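Local coordinates for protein putative glycoside hydrolase (Parabacteroides distasonis ATCC 8503, PDB 3GYC) that probably hydrolyses glycosidic bonds as a cellulase-like member of the TIM-barrel glycoside hydrolases, its substrate not being established, at residues Pro169-Thr174 and Leu189-Thr194; Gly252-Arg255 and Asp259-Lys262. One frame throughout, in Å; residues are numbered along the deposited sequence.

Contact 1: Pro169-Thr174 and Leu189-Thr194; sequences PFFAKT and LRWMKT
F171 presents the edge of its ring to the six-membered ring of W191, and the two make a T-shaped pair that illustrates how an aromatic edge from a short helix can be set against a tryptophan face. The planes stand at 87° and the ring centroids are 5.1 Å apart. The touching atom is CD1 of F171, which sits over one face of the indole, shifted toward its rim, and comes within 3.4 Å of W191 CE3. CD2 of the indole follows at 3.6 Å from the same F171 CD1. Both side chains leave the backbone with CG trans to the amide nitrogen (chi1 174° in each), which brings them alongside one another, running in opposite directions, with the CA atoms of F171 and W191 8.9 Å apart. F170 reaches a different part of the indole: its chi1 of 46° sets CG between the backbone N and the carbonyl carbon, and the side chain then crosses that of W191 at about a right angle, the ring edge at F170 CD1 lying 4.1 Å from W191 CZ2.

In the barrel, helix 169-172 belongs to the long connection after strand 153-157, and helix 186-200 leads on toward strand 208-209, so the contact lies within one beta-alpha-beta crossover. W162, from the same connection, meets the rings of both F171 and W191, while P130 and L133 of helix 130-146 also touch the indole. The indole N-H of W191 has a weak hydrogen bond to the hydroxyl of Y210. An alanine in place of W191 would probably leave the F171 edge without the face it abuts and open a gap between the two helices. Y116 meets the F170 ring edge-to-face, and Y175 packs against F171.

Contact 2: Gly252-Arg255 and Asp259-Lys262; sequences GYNR and DDYK
G252 opens a short turn whose backbone amides converge on the carboxylate of D260, with 6.1 Å between the CA atoms of G252 and D260. Its own N lies 2.9 Å from D260 OD2, but the N-H points off-line (131° at the hydrogen) and the bond is weak. At Y253 the chain takes a left-handed conformation, which carries the next amides round the same oxygen. Y253 N comes within 3.2 Å of D260 OD2, at an angle too poor for a hydrogen bond. The side chain of Y253 starts away from the helix; its hydroxyl is bonded to Q239 and its ring meets those of Y246 and Y251 edge-to-face.

N254 makes the straighter of the two bonds, N to D260 OD2 at 2.9 Å with 150° at the hydrogen. The donor arrives on the anti side of the carboxylate oxygen, 31° out of its plane. N254 CB also rests against this oxygen, 3.2 Å from D260 OD2, while its amide turns to another task: with CG trans to the backbone N, OD1 accepts the amides of F256 and L257, an Asx turn that leads the chain toward helix 259-273. The side chain of R255 starts off away from the helix, and its backbone is hydrogen-bonded to N78 and Q79.

The succession of a right-handed residue and a left-handed one, with amides gathered on an anion, resembles the backbone nest. One carboxylate oxygen thus serves two donors within a surface connection of the barrel, tying the turn to the first turn of the helix that follows. The converging N-H dipoles, together with the nearby helix N-terminus, would be expected to favour the charged form of D260.

Overall arrangement
Contact 1 and contact 2 follow one another along the chain and do not touch: their centres are about 30 Å apart and their nearest atoms about 10 Å. Contact 1 is buried and built from aromatic rings, contact 2 lies at the surface and rests on backbone amides and a carboxylate. They sit in different connections of the barrel, one between strands 153-157 and 208-209, the other between strands 231-232 and 301-303. A weak hydrogen bond from R255 to S166 joins the second connection to the first. Glycoside hydrolases of this fold carry their active sites at the C-terminal strand ends, but no catalytic residue is identified in either contact.

Contact 1: Pro169-Thr174 and Leu189-Thr194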
ATOM      1  N   PRO A 169      -3.781 -15.457  -6.087  1.00 17.53           N
ATOM      2  CA  PRO A 169      -3.772 -16.907  -6.354  1.00 17.75           C
ATOM      3  C   PRO A 169      -4.482 -17.274  -7.663  1.00 18.30           C
ATOM      4  O   PRO A 169      -4.235 -18.354  -8.242  1.00 19.49           O
ATOM      5  CB  PRO A 169      -4.531 -17.473  -5.148  1.00 18.47           C
ATOM      6  CG  PRO A 169      -5.352 -16.384  -4.652  1.00 18.00           C
ATOM      7  CD  PRO A 169      -4.597 -15.133  -4.906  1.00 17.65           C
ATOM      8  N   PHE A 170      -5.398 -16.411  -8.088  1.00 17.76           N
ATOM      9  CA  PHE A 170      -6.104 -16.564  -9.356  1.00 18.39           C
ATOM     10  C   PHE A 170      -5.154 -16.407 -10.545  1.00 18.29           C
ATOM     11  O   PHE A 170      -5.469 -16.804 -11.640  1.00 18.19           O
ATOM     12  CB  PHE A 170      -7.255 -15.548  -9.473  1.00 17.70           C
ATOM     13  CG  PHE A 170      -6.884 -14.126  -9.077  1.00 17.12           C
ATOM     14  CD1 PHE A 170      -6.319 -13.256  -9.989  1.00 15.75           C
ATOM     15  CD2 PHE A 170      -7.121 -13.682  -7.789  1.00 17.27           C
ATOM     16  CE1 PHE A 170      -5.986 -11.979  -9.635  1.00 18.03           C
ATOM     17  CE2 PHE A 170      -6.804 -12.407  -7.427  1.00 17.99           C
ATOM     18  CZ  PHE A 170      -6.235 -11.542  -8.357  1.00 18.25           C
ATOM     19  N   PHE A 171      -4.009 -15.775 -10.336  1.00 18.18           N
ATOM     20  CA  PHE A 171      -3.026 -15.612 -11.391  1.00 18.09           C
ATOM     21  C   PHE A 171      -1.966 -16.686 -11.222  1.00 19.10           C
ATOM     22  O   PHE A 171      -1.613 -17.366 -12.173  1.00 18.47           O
ATOM     23  CB  PHE A 171      -2.394 -14.220 -11.320  1.00 16.42           C
ATOM     24  CG  PHE A 171      -1.284 -14.021 -12.283  1.00 15.76           C
ATOM     25  CD1 PHE A 171      -1.555 -13.677 -13.594  1.00 15.94           C
ATOM     26  CD2 PHE A 171       0.035 -14.187 -11.893  1.00 15.61           C
ATOM     27  CE1 PHE A 171      -0.539 -13.510 -14.508  1.00 15.67           C
ATOM     28  CE2 PHE A 171       1.066 -14.018 -12.796  1.00 15.68           C
ATOM     29  CZ  PHE A 171       0.779 -13.682 -14.109  1.00 16.30           C
ATOM     30  N   ALA A 172      -1.470 -16.826  -9.995  1.00 21.07           N
ATOM     31  CA  ALA A 172      -0.414 -17.785  -9.668  1.00 23.10           C
ATOM     32  C   ALA A 172      -0.801 -19.224 -10.005  1.00 24.75           C
ATOM     33  O   ALA A 172       0.059 -20.036 -10.387  1.00 25.94           O
ATOM     34  CB  ALA A 172      -0.036 -17.645  -8.191  1.00 23.73           C
ATOM     35  N   LYS A 173      -2.089 -19.550  -9.886  1.00 26.18           N
ATOM     36  CA  LYS A 173      -2.557 -20.884 -10.266  1.00 27.27           C
ATOM     37  C   LYS A 173      -2.310 -21.106 -11.766  1.00 28.57           C
ATOM     38  O   LYS A 173      -1.764 -22.142 -12.170  1.00 28.17           O
ATOM     39  CB  LYS A 173      -4.040 -21.071  -9.931  1.00 27.42           C
ATOM     40  N   THR A 174      -2.684 -20.142 -12.605  1.00 29.43           N
ATOM     41  CA  THR A 174      -2.494 -20.309 -14.049  1.00 30.56           C
ATOM     42  C   THR A 174      -1.038 -20.185 -14.473  1.00 30.91           C
ATOM     43  O   THR A 174      -0.584 -20.930 -15.343  1.00 30.34           O
ATOM     44  CB  THR A 174      -3.323 -19.318 -14.859  1.00 31.44           C
ATOM     45  OG1 THR A 174      -4.689 -19.427 -14.460  1.00 33.21           O
ATOM     46  CG2 THR A 174      -3.210 -19.611 -16.348  1.00 30.82           C
ATOM     47  N   LEU A 189       3.111  -9.022 -17.510  1.00 16.67           N
ATOM     48  CA  LEU A 189       2.971  -7.818 -18.319  1.00 16.03           C
ATOM     49  C   LEU A 189       1.732  -7.869 -19.204  1.00 15.25           C
ATOM     50  O   LEU A 189       1.007  -6.878 -19.304  1.00 14.65           O
ATOM     51  CB  LEU A 189       4.209  -7.594 -19.202  1.00 16.78           C
ATOM     52  CG  LEU A 189       5.508  -7.302 -18.454  1.00 17.00           C
ATOM     53  CD1 LEU A 189       6.638  -7.236 -19.452  1.00 18.51           C
ATOM     54  CD2 LEU A 189       5.412  -6.025 -17.617  1.00 16.67           C
ATOM     55  N   ARG A 190       1.483  -9.025 -19.815  1.00 14.58           N
ATOM     56  CA  ARG A 190       0.353  -9.200 -20.724  1.00 14.92           C
ATOM     57  C   ARG A 190      -0.978  -9.112 -20.000  1.00 14.61           C
ATOM     58  O   ARG A 190      -1.928  -8.514 -20.487  1.00 14.60           O
ATOM     59  CB  ARG A 190       0.445 -10.543 -21.453  1.00 14.87           C
ATOM     60  CG  ARG A 190      -0.540 -10.677 -22.604  1.00 15.78           C
ATOM     61  N   TRP A 191      -1.059  -9.764 -18.859  1.00 14.63           N
ATOM     62  CA  TRP A 191      -2.242  -9.720 -18.026  1.00 14.92           C
ATOM     63  C   TRP A 191      -2.551  -8.289 -17.612  1.00 14.68           C
ATOM     64  O   TRP A 191      -3.677  -7.813 -17.757  1.00 15.81           O
ATOM     65  CB  TRP A 191      -1.991 -10.558 -16.767  1.00 15.10           C
ATOM     66  CG  TRP A 191      -3.074 -10.493 -15.764  1.00 14.97           C
ATOM     67  CD1 TRP A 191      -3.414  -9.426 -15.003  1.00 15.24           C
ATOM     68  CD2 TRP A 191      -3.931 -11.562 -15.364  1.00 14.59           C
ATOM     69  NE1 TRP A 191      -4.449  -9.744 -14.184  1.00 15.18           N
ATOM     70  CE2 TRP A 191      -4.791 -11.054 -14.381  1.00 14.97           C
ATOM     71  CE3 TRP A 191      -4.061 -12.900 -15.754  1.00 15.37           C
ATOM     72  CZ2 TRP A 191      -5.758 -11.841 -13.745  1.00 15.23           C
ATOM     73  CZ3 TRP A 191      -5.031 -13.687 -15.133  1.00 15.73           C
ATOM     74  CH2 TRP A 191      -5.871 -13.152 -14.144  1.00 15.89           C
HETATM   75  N   MSE A 192      -1.562  -7.624 -17.026  1.00 14.22           N
HETATM   76  CA  MSE A 192      -1.737  -6.258 -16.568  1.00 14.73           C
HETATM   77  C   MSE A 192      -2.210  -5.376 -17.715  1.00 14.67           C
HETATM   78  O   MSE A 192      -3.202  -4.671 -17.582  1.00 15.33           O
HETATM   79  CB  MSE A 192      -0.448  -5.694 -15.962  1.00 14.35           C
HETATM   80  CG  MSE A 192      -0.055  -6.350 -14.653  1.00 13.63           C
HETATM   81 SE   MSE A 192       1.360  -5.398 -13.753  0.75 13.15          SE
HETATM   82  CE  MSE A 192       2.837  -5.810 -14.927  1.00 11.42           C
ATOM     83  N   LYS A 193      -1.547  -5.482 -18.863  1.00 16.08           N
ATOM     84  CA  LYS A 193      -1.876  -4.631 -19.998  1.00 17.04           C
ATOM     85  C   LYS A 193      -3.339  -4.829 -20.422  1.00 16.28           C
ATOM     86  O   LYS A 193      -4.079  -3.853 -20.538  1.00 15.84           O
ATOM     87  CB  LYS A 193      -0.909  -4.871 -21.166  1.00 17.66           C
ATOM     88  CG  LYS A 193      -0.977  -3.793 -22.243  1.00 18.25           C
ATOM     89  N   THR A 194      -3.766  -6.081 -20.600  1.00 14.68           N
ATOM     90  CA  THR A 194      -5.163  -6.372 -20.973  1.00 13.94           C
ATOM     91  C   THR A 194      -6.191  -5.862 -19.961  1.00 15.07           C
ATOM     92  O   THR A 194      -7.256  -5.356 -20.368  1.00 14.92           O
ATOM     93  CB  THR A 194      -5.403  -7.885 -21.156  1.00 13.81           C
ATOM     94  OG1 THR A 194      -4.609  -8.354 -22.250  1.00 13.69           O
ATOM     95  CG2 THR A 194      -6.877  -8.186 -21.436  1.00 12.75           C
TER

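Contact 2: Gly252-Arg255 and Asp259-Lys262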
ATOM      1  N   GLY A 252      11.522 -14.562   9.381  1.00 15.75           N
ATOM      2  CA  GLY A 252      11.071 -15.194   8.144  1.00 14.31           C
ATOM      3  C   GLY A 252       9.609 -15.000   7.808  1.00 14.26           C
ATOM      4  O   GLY A 252       9.025 -15.827   7.130  1.00 13.09           O
ATOM      5  N   TYR A 253       9.011 -13.919   8.299  1.00 13.29           N
ATOM      6  CA  TYR A 253       7.636 -13.557   8.019  1.00 13.71           C
ATOM      7  C   TYR A 253       6.614 -14.650   8.398  1.00 12.62           C
ATOM      8  O   TYR A 253       5.539 -14.710   7.809  1.00 12.62           O
ATOM      9  CB  TYR A 253       7.449 -13.162   6.550  1.00 12.94           C
ATOM     10  CG  TYR A 253       8.398 -12.115   6.008  1.00 14.13           C
ATOM     11  CD1 TYR A 253       9.620 -12.481   5.481  1.00 15.60           C
ATOM     12  CD2 TYR A 253       8.036 -10.775   5.947  1.00 14.92           C
ATOM     13  CE1 TYR A 253      10.472 -11.544   4.931  1.00 16.12           C
ATOM     14  CE2 TYR A 253       8.881  -9.825   5.407  1.00 15.43           C
ATOM     15  CZ  TYR A 253      10.109 -10.213   4.916  1.00 15.75           C
ATOM     16  OH  TYR A 253      10.984  -9.287   4.367  1.00 14.48           O
ATOM     17  N   ASN A 254       6.920 -15.464   9.400  1.00 12.25           N
ATOM     18  CA  ASN A 254       6.005 -16.531   9.790  1.00 13.87           C
ATOM     19  C   ASN A 254       4.621 -15.957  10.162  1.00 13.07           C
ATOM     20  O   ASN A 254       4.505 -14.988  10.914  1.00 13.26           O
ATOM     21  CB  ASN A 254       6.580 -17.392  10.902  1.00 15.24           C
ATOM     22  CG  ASN A 254       5.886 -18.726  10.987  1.00 16.15           C
ATOM     23  OD1 ASN A 254       4.725 -18.821  11.411  1.00 18.35           O
ATOM     24  ND2 ASN A 254       6.566 -19.756  10.537  1.00 16.00           N
ATOM     25  N   ARG A 255       3.580 -16.516   9.567  1.00 12.67           N
ATOM     26  CA  ARG A 255       2.218 -16.006   9.756  1.00 13.71           C
ATOM     27  C   ARG A 255       1.461 -16.528  10.969  1.00 11.99           C
ATOM     28  O   ARG A 255       0.537 -15.851  11.450  1.00 10.60           O
ATOM     29  CB  ARG A 255       1.391 -16.282   8.495  1.00 16.29           C
ATOM     30  CG  ARG A 255       1.990 -15.602   7.299  1.00 18.55           C
ATOM     31  CD  ARG A 255       1.095 -15.570   6.099  1.00 20.76           C
ATOM     32  NE  ARG A 255       1.622 -14.614   5.125  1.00 23.85           N
ATOM     33  CZ  ARG A 255       1.084 -14.370   3.928  1.00 27.12           C
ATOM     34  NH1 ARG A 255      -0.005 -15.016   3.535  1.00 28.55           N
ATOM     35  NH2 ARG A 255       1.645 -13.476   3.111  1.00 29.19           N
ATOM     36  N   ASP A 259       7.862 -17.731  16.952  1.00 14.33           N
ATOM     37  CA  ASP A 259       9.328 -17.813  16.976  1.00 16.00           C
ATOM     38  C   ASP A 259      10.070 -16.718  16.219  1.00 14.62           C
ATOM     39  O   ASP A 259      11.021 -16.191  16.733  1.00 15.38           O
ATOM     40  CB  ASP A 259       9.731 -19.195  16.510  1.00 19.06           C
ATOM     41  CG  ASP A 259       9.013 -20.280  17.305  1.00 23.15           C
ATOM     42  OD1 ASP A 259       9.719 -20.963  18.096  1.00 27.81           O
ATOM     43  OD2 ASP A 259       7.738 -20.392  17.231  1.00 24.44           O
ATOM     44  N   ASP A 260       9.610 -16.361  15.023  1.00 15.71           N
ATOM     45  CA  ASP A 260      10.189 -15.246  14.228  1.00 15.66           C
ATOM     46  C   ASP A 260      10.174 -13.937  15.014  1.00 15.04           C
ATOM     47  O   ASP A 260      11.211 -13.261  15.101  1.00 13.31           O
ATOM     48  CB  ASP A 260       9.457 -15.069  12.868  1.00 17.08           C
ATOM     49  CG  ASP A 260       9.824 -16.172  11.851  1.00 18.94           C
ATOM     50  OD1 ASP A 260      10.520 -17.108  12.244  1.00 22.77           O
ATOM     51  OD2 ASP A 260       9.455 -16.103  10.660  1.00 20.31           O
ATOM     52  N   TYR A 261       9.040 -13.601  15.630  1.00 11.10           N
ATOM     53  CA  TYR A 261       9.003 -12.379  16.433  1.00 11.93           C
ATOM     54  C   TYR A 261       9.924 -12.428  17.640  1.00 11.07           C
ATOM     55  O   TYR A 261      10.445 -11.381  18.093  1.00 10.61           O
ATOM     56  CB  TYR A 261       7.599 -11.998  16.882  1.00 12.97           C
ATOM     57  CG  TYR A 261       6.969 -10.908  16.032  1.00 12.21           C
ATOM     58  CD1 TYR A 261       7.485  -9.626  16.051  1.00 12.17           C
ATOM     59  CD2 TYR A 261       5.877 -11.150  15.234  1.00 12.02           C
ATOM     60  CE1 TYR A 261       6.973  -8.640  15.291  1.00 13.08           C
ATOM     61  CE2 TYR A 261       5.324 -10.132  14.459  1.00 12.07           C
ATOM     62  CZ  TYR A 261       5.851  -8.874  14.521  1.00 12.88           C
ATOM     63  OH  TYR A 261       5.354  -7.838  13.781  1.00 10.56           O
ATOM     64  N   LYS A 262      10.104 -13.618  18.189  1.00  9.39           N
ATOM     65  CA  LYS A 262      11.030 -13.761  19.299  1.00 10.85           C
ATOM     66  C   LYS A 262      12.460 -13.380  18.849  1.00 10.90           C
ATOM     67  O   LYS A 262      13.219 -12.835  19.627  1.00 10.17           O
ATOM     68  CB  LYS A 262      10.990 -15.173  19.889  1.00  9.78           C
ATOM     69  CG  LYS A 262       9.750 -15.432  20.748  1.00  9.20           C
ATOM     70  CD  LYS A 262       9.701 -16.912  21.190  1.00 10.59           C
ATOM     71  CE  LYS A 262       8.515 -17.234  22.046  1.00 10.67           C
ATOM     72  NZ  LYS A 262       8.549 -16.582  23.386  1.00 11.62           N
TER